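Local coordinates for protein hyaluronidase (PDB 5DIY) that probably cleaves N-acetylglucosamine from glycosylated substrates, as a family 84 glycoside hydrolase with hexosaminidase activity, at residues 28-33 against 74-79; 268-273 against 285-290; 298-303 against 358-363; 376-381 against 430-435. One frame throughout, in Å; residues are numbered along the deposited sequence.

Interaction 1 (28-33 against 74-79); sequences EFMQAN and CGINFT
Q31 and C74 form the closest part of this contact, where helix 20-32 passes the turn that follows helix 58-73. With CG anti to the backbone N (chi1 -177°) and the chain extended beyond it, Q31 brings several side-chain carbons to one carbonyl: CB lies 3.5 Å from C74 O, and CD 3.6 Å from the same oxygen. The amide OE1 of Q31 ends 3.9 Å from C74 SG; the touch is van der Waals, without a hydrogen bond across the segments. Glutamine suits such an exposed margin, its methylenes covering the C74 carbonyl. The thiol of C74, small enough to be buried here, also reaches the helix backbone, with SG 4.2 Å from E28 N.

Deeper in, M30 and I76 cross at about a right angle. M30 CB meets I76 CD1 at 3.9 Å, and a bend in the methionine (chi3 79°) turns CE onto I76 CG2, also at 3.9 Å. Both chains are apolar and buried, which suits methionine and isoleucine here.

What positions C74 and I76 is a Schellman motif ending helix 58-73. G75 is its C' residue, with a positive phi of 71° that favours glycine, and I76 N turns back to A71 O. A salt bridge from E28 to K70 adds a second tie to that helix. In the (beta/alpha)8 barrel, M30 and I76 both rest on Y38 of strand 37-40, strand 77-82 pairs with that strand through N77 and T79, and F29 on another side of helix 20-32 packs against helix 262-277.

Interaction 2 (268-273 against 285-290); sequences PLYTFA and QDSWRQ
S287 and T271 mark the nearest backbone approach of the two helices, their CA atoms 5.4 Å apart. The serine oxygen is pressed against the threonine, with S287 OG 3.3 Å from T271 CA and 3.4 Å from T271 CG2. Serine is small enough for this close approach, and its hydroxyl finds a partner in Q274. The threonine is turned to match: OG1 stands between the backbone N and the carbonyl carbon (chi1 67°), which sends the hydroxyl back to its own helix. There T271 OG1 donates to P268 O at 2.6 Å, and Y240 N is a further partner of the same hydroxyl.

W288 follows, and T271 CG2 sits 3.6 Å from W288 N. The CB of W288 points away from helix 262-277, and its indole instead reaches helix 301-308, while NE1 bonds to I237 O. The segment axes come within 8.7 Å at 129° between their directions. Helix 262-277 follows the eighth strand of the (beta/alpha)8 barrel, and helix 284-296 packs across it from outside.

One turn after S287 comes Q290, an extended chain at the exposed margin. It crosses Y270 at about a right angle, amide and ring planes 78° apart. Q290 NE2 lies near the plane of the ring at its edge, 3.2 Å from Y270 OH, and Q290 CG is 3.6 Å from that oxygen. Tyrosine fits here by carrying a polar tip to the margin while its ring packs on A291 and T294.

Interaction 3 (298-303 against 358-363); sequences EDNLSA and YSRLST
R360 loses the most surface to this contact, and it does so with its chain more than its charge. CG is anti to the backbone N, but the chain then bends at chi2 (67°) and again at chi3 (66°), folding over the start of helix 301-308. R360 CG packs on A303 CB at 3.5 Å. Further out the guanidinium presents one face to a backbone carbonyl, with D299 O 3.6 Å from R360 NH1, a placement that makes no hydrogen bond. The carboxylate of D299 is not in contact either; its OD2 stands 5.0 Å from R360 NH1, which may add a weak attraction. Arginine can serve both demands, apolar methylenes inward and a charged tip outward. The N300 amide meets those methylenes as well, its plane 80° from that of the guanidinium.

A303 is buried and points its methyl toward helix 340-362. Being so small, it admits two neighbours at once, since L361 CD2 also touches A303 CB at 3.8 Å. The contact thus joins the first turn of helix 301-308, preceded by a 3-10 turn in which L301 N bonds to E298 O, to the C-terminal end of helix 340-362 in the helical region beyond the barrel.

L361 brings its other methyl near the backbone, CD1 being 3.9 Å from A303 O. Its branched, wholly apolar chain also meets M304 and F307 of helix 301-308 and L376 of helix 373-398. At this end of the helix, S359 O accepts from S362 OG at 2.7 Å and from T363 OG1 at 2.8 Å, the two hydroxyls arriving from opposite faces of the carbonyl plane.

Interaction 4 (376-381 against 430-435); sequences LEEYKL and VDFRTR
E378 of helix 373-398 meets F432, R433 and T434 in the loop between helices 412-428 and 440-451, in the C-terminal helical region; its buried carboxylate takes the polar part.

Hydrogen bonds come first, and three donors of the loop grip the two oxygens. T434 N gives its hydrogen to E378 OE1 at 2.8 Å, on the syn side of that oxygen. The hydroxyl of the same residue reaches the anti side, T434 OG1 to E378 OE1 at 2.7 Å and 30° out of the carboxylate plane. R433 N bonds to E378 OE2 at 2.9 Å, on the syn side of that oxygen but 23° out of the carboxylate plane. Glutamate suits the place: its chain, extended beyond CG, spans the gap, and its two oxygens answer consecutive backbone N-H groups. These bonds should help to stabilise the buried charge, probably as a carboxylate.

Stacking is the second kind. The carboxylate lies 15° from parallel to the F432 ring, and E378 CG makes a CH-pi contact over one face, 3.8 Å from the ring centroid. Phenylalanine offers that broad apolar face to the glutamate methylene, while W382 meets the ring edge-to-face.

Apolar contact closes the far end of the ring, where L381 crosses F432 at a slant. L381 CB is 3.7 Å from F432 CZ, and L381 CD2 touches that same carbon at 3.8 Å.

In the fold
From the N terminus, interaction 1 closes a loop of about forty residues between helix 20-32 and the turn leading into strand 77-82. Interaction 2 follows much later and closes a short hairpin of helices, joining the last barrel helix to the first helix beyond it; F29 and N33 touch L269, Y270 and A273, so the two contacts adjoin in the helical layer outside the strands. Interaction 3 then brings 358-363 back onto 298-303, and R289 meets L301 where it adjoins interaction 2. Interaction 4 closes the last loop, binding 430-435 to helix 373-398, and adjoins interaction 3 where Y358 meets L376 and K380 and L361 meets L376. All four loops follow in series; none nests or crosses.

Interaction 1 (28-33 against 74-79)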
# COMPACT_ATOMS: atom_id res chain seq x y z
N GLU C 28 7.21 19.70 0.81
CA GLU C 28 6.31 20.81 0.44
C GLU C 28 4.85 20.37 0.43
O GLU C 28 3.99 21.08 0.96
CB GLU C 28 6.71 21.40 -0.92
CG GLU C 28 8.05 22.13 -0.89
CD GLU C 28 8.57 22.52 -2.26
OE1 GLU C 28 8.07 22.02 -3.29
OE2 GLU C 28 9.52 23.34 -2.30
N PHE C 29 4.57 19.21 -0.16
CA PHE C 29 3.23 18.60 -0.09
C PHE C 29 2.78 18.38 1.37
O PHE C 29 1.63 18.67 1.72
CB PHE C 29 3.19 17.28 -0.87
CG PHE C 29 1.91 16.50 -0.68
CD1 PHE C 29 0.80 16.75 -1.47
CD2 PHE C 29 1.84 15.50 0.29
CE1 PHE C 29 -0.38 16.02 -1.28
CE2 PHE C 29 0.67 14.77 0.48
CZ PHE C 29 -0.44 15.04 -0.31
N MET C 30 3.68 17.88 2.20
CA MET C 30 3.40 17.68 3.63
C MET C 30 3.00 18.98 4.33
O MET C 30 2.00 19.01 5.06
CB MET C 30 4.60 17.03 4.34
CG MET C 30 4.75 15.55 4.04
SD MET C 30 6.30 14.86 4.65
CE MET C 30 5.92 14.67 6.39
N GLN C 31 3.75 20.06 4.10
CA GLN C 31 3.43 21.35 4.71
C GLN C 31 2.08 21.89 4.22
O GLN C 31 1.31 22.42 5.02
CB GLN C 31 4.52 22.40 4.48
CG GLN C 31 4.22 23.73 5.18
CD GLN C 31 5.35 24.74 5.09
OE1 GLN C 31 6.07 24.79 4.09
NE2 GLN C 31 5.49 25.56 6.13
N ALA C 32 1.80 21.75 2.92
CA ALA C 32 0.50 22.16 2.35
C ALA C 32 -0.70 21.50 3.03
O ALA C 32 -1.77 22.12 3.14
CB ALA C 32 0.45 21.91 0.85
N ASN C 33 -0.51 20.25 3.47
CA ASN C 33 -1.56 19.44 4.09
C ASN C 33 -1.40 19.24 5.61
O ASN C 33 -2.08 18.41 6.20
CB ASN C 33 -1.63 18.10 3.35
CG ASN C 33 -2.03 18.27 1.90
OD1 ASN C 33 -1.20 18.13 0.98
ND2 ASN C 33 -3.29 18.61 1.68
N CYS C 74 9.89 23.46 6.39
CA CYS C 74 8.51 23.05 6.12
C CYS C 74 7.70 22.64 7.37
O CYS C 74 6.59 22.12 7.24
CB CYS C 74 8.51 21.92 5.09
SG CYS C 74 9.06 22.44 3.46
N GLY C 75 8.24 22.87 8.56
CA GLY C 75 7.56 22.53 9.81
C GLY C 75 7.48 21.04 10.08
O GLY C 75 6.58 20.58 10.78
N ILE C 76 8.43 20.29 9.53
CA ILE C 76 8.48 18.83 9.62
C ILE C 76 9.57 18.43 10.60
O ILE C 76 10.71 18.88 10.46
CB ILE C 76 8.83 18.18 8.25
CG1 ILE C 76 8.04 18.80 7.09
CG2 ILE C 76 8.63 16.67 8.31
CD1 ILE C 76 6.55 18.71 7.21
N ASN C 77 9.24 17.58 11.57
CA ASN C 77 10.25 16.95 12.42
C ASN C 77 10.86 15.78 11.64
O ASN C 77 10.14 14.86 11.26
CB ASN C 77 9.63 16.46 13.73
CG ASN C 77 10.68 15.98 14.75
OD1 ASN C 77 11.82 16.46 14.77
ND2 ASN C 77 10.28 15.05 15.60
N PHE C 78 12.17 15.84 11.39
CA PHE C 78 12.89 14.78 10.69
C PHE C 78 13.39 13.76 11.71
O PHE C 78 14.11 14.13 12.64
CB PHE C 78 14.07 15.37 9.91
CG PHE C 78 14.81 14.37 9.05
CD1 PHE C 78 15.72 13.47 9.61
CD2 PHE C 78 14.66 14.38 7.66
CE1 PHE C 78 16.42 12.58 8.82
CE2 PHE C 78 15.36 13.49 6.87
CZ PHE C 78 16.24 12.59 7.44
N THR C 79 13.02 12.50 11.52
CA THR C 79 13.52 11.39 12.33
C THR C 79 14.40 10.49 11.46
O THR C 79 13.98 10.05 10.40
CB THR C 79 12.36 10.57 12.92
OG1 THR C 79 11.60 11.40 13.81
CG2 THR C 79 12.86 9.33 13.68

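Interaction 2 (268-273 against 285-290)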
# COMPACT_ATOMS: atom_id res chain seq x y z
N PRO C 268 -3.87 9.31 -2.06
CA PRO C 268 -4.31 8.79 -0.76
C PRO C 268 -3.73 9.53 0.45
O PRO C 268 -4.41 9.65 1.47
CB PRO C 268 -3.84 7.33 -0.77
CG PRO C 268 -2.76 7.28 -1.79
CD PRO C 268 -3.16 8.27 -2.83
N LEU C 269 -2.49 10.02 0.34
CA LEU C 269 -1.89 10.82 1.42
C LEU C 269 -2.65 12.12 1.70
O LEU C 269 -2.76 12.54 2.86
CB LEU C 269 -0.40 11.10 1.17
CG LEU C 269 0.55 9.89 1.26
CD1 LEU C 269 1.95 10.32 0.86
CD2 LEU C 269 0.54 9.26 2.64
N TYR C 270 -3.17 12.75 0.65
CA TYR C 270 -4.07 13.90 0.80
C TYR C 270 -5.25 13.55 1.70
O TYR C 270 -5.58 14.29 2.62
CB TYR C 270 -4.56 14.41 -0.56
CG TYR C 270 -5.37 15.69 -0.50
CD1 TYR C 270 -6.72 15.68 -0.13
CD2 TYR C 270 -4.79 16.92 -0.82
CE1 TYR C 270 -7.46 16.85 -0.07
CE2 TYR C 270 -5.53 18.10 -0.77
CZ TYR C 270 -6.86 18.06 -0.40
OH TYR C 270 -7.62 19.21 -0.34
N THR C 271 -5.88 12.40 1.43
CA THR C 271 -7.06 11.97 2.19
C THR C 271 -6.69 11.59 3.63
O THR C 271 -7.43 11.89 4.57
CB THR C 271 -7.82 10.81 1.50
OG1 THR C 271 -7.02 9.61 1.47
CG2 THR C 271 -8.22 11.21 0.07
N PHE C 272 -5.55 10.93 3.76
CA PHE C 272 -4.95 10.62 5.06
C PHE C 272 -4.77 11.89 5.90
O PHE C 272 -5.19 11.92 7.06
CB PHE C 272 -3.63 9.88 4.82
CG PHE C 272 -2.73 9.74 6.02
CD1 PHE C 272 -3.08 8.92 7.08
CD2 PHE C 272 -1.50 10.40 6.06
CE1 PHE C 272 -2.24 8.77 8.19
CE2 PHE C 272 -0.65 10.26 7.16
CZ PHE C 272 -1.02 9.44 8.22
N ALA C 273 -4.21 12.94 5.30
CA ALA C 273 -4.01 14.23 5.98
C ALA C 273 -5.31 14.92 6.41
O ALA C 273 -5.38 15.51 7.48
CB ALA C 273 -3.20 15.17 5.10
N GLN C 285 -14.93 9.66 0.36
CA GLN C 285 -15.28 9.98 -1.03
C GLN C 285 -15.19 11.48 -1.28
O GLN C 285 -14.68 11.89 -2.32
CB GLN C 285 -16.68 9.46 -1.40
CG GLN C 285 -16.77 7.95 -1.59
CD GLN C 285 -16.72 7.18 -0.28
OE1 GLN C 285 -17.24 7.63 0.74
NE2 GLN C 285 -16.08 6.02 -0.30
N ASP C 286 -15.71 12.28 -0.35
CA ASP C 286 -15.56 13.75 -0.40
C ASP C 286 -14.08 14.12 -0.47
O ASP C 286 -13.67 14.98 -1.26
CB ASP C 286 -16.13 14.43 0.86
CG ASP C 286 -17.65 14.33 0.97
OD1 ASP C 286 -18.33 13.80 0.06
OD2 ASP C 286 -18.18 14.82 1.99
N SER C 287 -13.28 13.47 0.38
CA SER C 287 -11.85 13.78 0.48
C SER C 287 -11.11 13.39 -0.79
O SER C 287 -10.29 14.16 -1.30
CB SER C 287 -11.24 13.07 1.68
OG SER C 287 -9.92 13.53 1.90
N TRP C 288 -11.39 12.19 -1.29
CA TRP C 288 -10.77 11.69 -2.52
C TRP C 288 -11.04 12.59 -3.73
O TRP C 288 -10.15 12.81 -4.54
CB TRP C 288 -11.21 10.25 -2.79
CG TRP C 288 -10.36 9.54 -3.78
CD1 TRP C 288 -9.18 8.90 -3.55
CD2 TRP C 288 -10.65 9.38 -5.17
NE1 TRP C 288 -8.70 8.35 -4.72
CE2 TRP C 288 -9.58 8.62 -5.73
CE3 TRP C 288 -11.70 9.79 -6.00
CZ2 TRP C 288 -9.54 8.28 -7.08
CZ3 TRP C 288 -11.66 9.44 -7.35
CH2 TRP C 288 -10.58 8.69 -7.88
N ARG C 289 -12.26 13.12 -3.83
CA ARG C 289 -12.65 14.02 -4.94
C ARG C 289 -11.98 15.39 -4.86
O ARG C 289 -11.56 15.94 -5.88
CB ARG C 289 -14.17 14.18 -5.01
CG ARG C 289 -14.89 12.91 -5.43
CD ARG C 289 -16.38 12.97 -5.14
NE ARG C 289 -17.03 14.08 -5.86
CZ ARG C 289 -17.32 14.09 -7.16
NH1 ARG C 289 -17.05 13.05 -7.95
NH2 ARG C 289 -17.90 15.17 -7.69
N GLN C 290 -11.90 15.95 -3.65
CA GLN C 290 -11.14 17.19 -3.45
C GLN C 290 -9.65 16.97 -3.74
O GLN C 290 -9.00 17.84 -4.34
CB GLN C 290 -11.34 17.74 -2.03
CG GLN C 290 -10.88 19.19 -1.89
CD GLN C 290 -11.28 19.81 -0.56
OE1 GLN C 290 -12.07 20.75 -0.52
NE2 GLN C 290 -10.73 19.27 0.53

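Interaction 3 (298-303 against 358-363)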
# COMPACT_ATOMS: atom_id res chain seq x y z
N GLU C 298 -9.98 19.49 -11.83
CA GLU C 298 -11.43 19.25 -11.94
C GLU C 298 -11.85 18.41 -13.14
O GLU C 298 -12.70 17.53 -13.02
CB GLU C 298 -12.18 20.58 -12.06
CG GLU C 298 -12.40 21.31 -10.76
CD GLU C 298 -12.90 22.72 -10.99
OE1 GLU C 298 -13.71 22.93 -11.92
OE2 GLU C 298 -12.47 23.62 -10.24
N ASP C 299 -11.28 18.73 -14.30
CA ASP C 299 -11.66 18.10 -15.57
C ASP C 299 -11.29 16.62 -15.67
O ASP C 299 -11.77 15.93 -16.58
CB ASP C 299 -11.05 18.85 -16.76
CG ASP C 299 -11.67 20.23 -16.97
OD1 ASP C 299 -12.77 20.51 -16.44
OD2 ASP C 299 -11.05 21.04 -17.70
N ASN C 300 -10.43 16.13 -14.78
CA ASN C 300 -10.11 14.71 -14.70
C ASN C 300 -10.89 13.95 -13.63
O ASN C 300 -10.67 12.76 -13.45
CB ASN C 300 -8.61 14.54 -14.45
CG ASN C 300 -7.77 15.13 -15.56
OD1 ASN C 300 -7.03 16.08 -15.34
ND2 ASN C 300 -7.89 14.58 -16.75
N LEU C 301 -11.82 14.62 -12.95
CA LEU C 301 -12.51 14.03 -11.81
C LEU C 301 -13.36 12.81 -12.17
O LEU C 301 -13.17 11.73 -11.59
CB LEU C 301 -13.35 15.08 -11.08
CG LEU C 301 -14.09 14.67 -9.81
CD1 LEU C 301 -13.17 13.96 -8.83
CD2 LEU C 301 -14.74 15.89 -9.17
N SER C 302 -14.28 12.96 -13.12
CA SER C 302 -15.19 11.85 -13.49
C SER C 302 -14.43 10.69 -14.13
O SER C 302 -14.76 9.52 -13.89
CB SER C 302 -16.35 12.32 -14.38
OG SER C 302 -15.89 12.78 -15.64
N ALA C 303 -13.40 11.00 -14.91
CA ALA C 303 -12.50 9.97 -15.44
C ALA C 303 -11.71 9.24 -14.34
O ALA C 303 -11.50 8.02 -14.43
CB ALA C 303 -11.54 10.58 -16.44
N TYR C 358 -10.00 6.25 -20.33
CA TYR C 358 -8.61 6.07 -20.73
C TYR C 358 -8.12 7.26 -21.55
O TYR C 358 -7.08 7.83 -21.24
CB TYR C 358 -8.40 4.78 -21.53
CG TYR C 358 -7.03 4.73 -22.16
CD1 TYR C 358 -5.93 4.30 -21.42
CD2 TYR C 358 -6.82 5.16 -23.48
CE1 TYR C 358 -4.66 4.27 -21.97
CE2 TYR C 358 -5.55 5.13 -24.05
CZ TYR C 358 -4.48 4.69 -23.29
OH TYR C 358 -3.23 4.65 -23.84
N SER C 359 -8.87 7.60 -22.59
CA SER C 359 -8.49 8.68 -23.51
C SER C 359 -8.24 10.00 -22.77
O SER C 359 -7.24 10.67 -23.03
CB SER C 359 -9.54 8.86 -24.61
OG SER C 359 -9.50 7.77 -25.52
N ARG C 360 -9.14 10.35 -21.86
CA ARG C 360 -9.02 11.53 -21.00
C ARG C 360 -7.71 11.53 -20.19
O ARG C 360 -6.93 12.49 -20.27
CB ARG C 360 -10.23 11.60 -20.06
CG ARG C 360 -10.18 12.65 -18.95
CD ARG C 360 -10.24 14.07 -19.46
NE ARG C 360 -11.52 14.39 -20.09
CZ ARG C 360 -11.95 15.62 -20.39
NH1 ARG C 360 -11.22 16.70 -20.10
NH2 ARG C 360 -13.13 15.77 -20.98
N LEU C 361 -7.48 10.46 -19.45
CA LEU C 361 -6.32 10.37 -18.55
C LEU C 361 -5.01 10.23 -19.32
O LEU C 361 -3.98 10.76 -18.89
CB LEU C 361 -6.48 9.22 -17.54
CG LEU C 361 -7.74 9.25 -16.65
CD1 LEU C 361 -7.83 7.97 -15.83
CD2 LEU C 361 -7.81 10.48 -15.76
N SER C 362 -5.05 9.53 -20.46
CA SER C 362 -3.89 9.41 -21.37
C SER C 362 -3.40 10.76 -21.93
O SER C 362 -2.23 10.89 -22.28
CB SER C 362 -4.21 8.49 -22.56
OG SER C 362 -5.07 9.14 -23.50
N THR C 363 -4.32 11.72 -22.03
CA THR C 363 -4.01 13.08 -22.50
C THR C 363 -3.17 13.91 -21.50
O THR C 363 -2.50 14.86 -21.90
CB THR C 363 -5.34 13.81 -22.86
OG1 THR C 363 -6.02 13.07 -23.89
CG2 THR C 363 -5.09 15.20 -23.36

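Interaction 4 (376-381 against 430-435)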
# COMPACT_ATOMS: atom_id res chain seq x y z
N LEU C 376 -2.78 2.21 -16.62
CA LEU C 376 -3.54 2.75 -17.76
C LEU C 376 -3.43 1.87 -19.01
O LEU C 376 -4.42 1.63 -19.69
CB LEU C 376 -3.09 4.18 -18.10
CG LEU C 376 -3.45 5.30 -17.13
CD1 LEU C 376 -2.70 6.57 -17.50
CD2 LEU C 376 -4.95 5.56 -17.11
N GLU C 377 -2.22 1.40 -19.31
CA GLU C 377 -1.98 0.55 -20.48
C GLU C 377 -2.77 -0.75 -20.42
O GLU C 377 -3.45 -1.11 -21.38
CB GLU C 377 -0.48 0.24 -20.63
CG GLU C 377 0.34 1.41 -21.16
CD GLU C 377 1.85 1.15 -21.16
OE1 GLU C 377 2.28 0.06 -20.73
OE2 GLU C 377 2.61 2.04 -21.58
N GLU C 378 -2.67 -1.45 -19.29
CA GLU C 378 -3.42 -2.69 -19.10
C GLU C 378 -4.93 -2.47 -18.97
O GLU C 378 -5.71 -3.33 -19.39
CB GLU C 378 -2.83 -3.52 -17.95
CG GLU C 378 -1.66 -4.36 -18.43
CD GLU C 378 -0.76 -4.91 -17.33
OE1 GLU C 378 -1.20 -5.05 -16.17
OE2 GLU C 378 0.39 -5.24 -17.65
N TYR C 379 -5.35 -1.32 -18.43
CA TYR C 379 -6.76 -0.92 -18.44
C TYR C 379 -7.33 -0.84 -19.86
O TYR C 379 -8.39 -1.40 -20.14
CB TYR C 379 -6.92 0.43 -17.73
CG TYR C 379 -8.33 0.92 -17.52
CD1 TYR C 379 -9.12 0.40 -16.49
CD2 TYR C 379 -8.86 1.96 -18.29
CE1 TYR C 379 -10.40 0.88 -16.26
CE2 TYR C 379 -10.14 2.44 -18.06
CZ TYR C 379 -10.91 1.90 -17.05
OH TYR C 379 -12.18 2.36 -16.82
N LYS C 380 -6.61 -0.16 -20.76
CA LYS C 380 -7.01 -0.10 -22.17
C LYS C 380 -7.07 -1.49 -22.80
O LYS C 380 -8.02 -1.80 -23.52
CB LYS C 380 -6.10 0.81 -23.01
CG LYS C 380 -6.33 0.67 -24.51
CD LYS C 380 -6.05 1.92 -25.31
CE LYS C 380 -6.47 1.73 -26.77
NZ LYS C 380 -5.74 0.61 -27.43
N LEU C 381 -6.06 -2.32 -22.55
CA LEU C 381 -6.07 -3.69 -23.06
C LEU C 381 -7.33 -4.46 -22.64
O LEU C 381 -8.00 -5.06 -23.48
CB LEU C 381 -4.80 -4.45 -22.64
CG LEU C 381 -3.59 -4.50 -23.61
CD1 LEU C 381 -3.50 -3.32 -24.57
CD2 LEU C 381 -2.29 -4.67 -22.84
N VAL C 430 -2.35 -13.61 -18.78
CA VAL C 430 -1.60 -14.27 -17.70
C VAL C 430 -0.31 -13.50 -17.35
O VAL C 430 0.08 -13.46 -16.18
CB VAL C 430 -1.28 -15.76 -18.04
CG1 VAL C 430 -0.36 -16.39 -17.00
CG2 VAL C 430 -2.57 -16.56 -18.14
N ASP C 431 0.31 -12.86 -18.35
CA ASP C 431 1.53 -12.05 -18.17
C ASP C 431 1.35 -10.57 -17.81
O ASP C 431 2.34 -9.84 -17.73
CB ASP C 431 2.40 -12.14 -19.43
CG ASP C 431 2.89 -13.54 -19.71
OD1 ASP C 431 3.10 -14.30 -18.75
OD2 ASP C 431 3.06 -13.88 -20.90
N PHE C 432 0.11 -10.12 -17.58
CA PHE C 432 -0.11 -8.73 -17.16
C PHE C 432 0.63 -8.47 -15.85
O PHE C 432 0.66 -9.33 -14.98
CB PHE C 432 -1.61 -8.41 -17.00
CG PHE C 432 -2.33 -8.06 -18.29
CD1 PHE C 432 -1.78 -8.35 -19.55
CD2 PHE C 432 -3.58 -7.45 -18.24
CE1 PHE C 432 -2.47 -8.03 -20.71
CE2 PHE C 432 -4.26 -7.13 -19.40
CZ PHE C 432 -3.71 -7.42 -20.64
N ARG C 433 1.26 -7.30 -15.75
CA ARG C 433 2.06 -6.91 -14.59
C ARG C 433 1.24 -6.29 -13.46
O ARG C 433 1.67 -6.31 -12.31
CB ARG C 433 3.15 -5.91 -15.00
CG ARG C 433 4.15 -6.43 -16.03
CD ARG C 433 4.62 -5.29 -16.92
NE ARG C 433 5.82 -5.60 -17.70
CZ ARG C 433 6.34 -4.81 -18.64
NH1 ARG C 433 5.78 -3.64 -18.95
NH2 ARG C 433 7.44 -5.19 -19.28
N THR C 434 0.08 -5.72 -13.79
CA THR C 434 -0.77 -5.05 -12.79
C THR C 434 -2.03 -5.84 -12.48
O THR C 434 -2.40 -6.76 -13.22
CB THR C 434 -1.20 -3.64 -13.23
OG1 THR C 434 -2.30 -3.72 -14.15
CG2 THR C 434 -0.04 -2.86 -13.85
N ARG C 435 -2.68 -5.44 -11.40
CA ARG C 435 -3.94 -6.03 -10.96
C ARG C 435 -5.13 -5.11 -11.28
O ARG C 435 -6.14 -5.12 -10.57
CB ARG C 435 -3.86 -6.34 -9.45
CG ARG C 435 -4.99 -7.24 -8.94
CD ARG C 435 -4.52 -8.51 -8.25
NE ARG C 435 -4.38 -8.36 -6.80
CZ ARG C 435 -4.98 -9.09 -5.85
NH1 ARG C 435 -5.84 -10.07 -6.12
NH2 ARG C 435 -4.71 -8.82 -4.58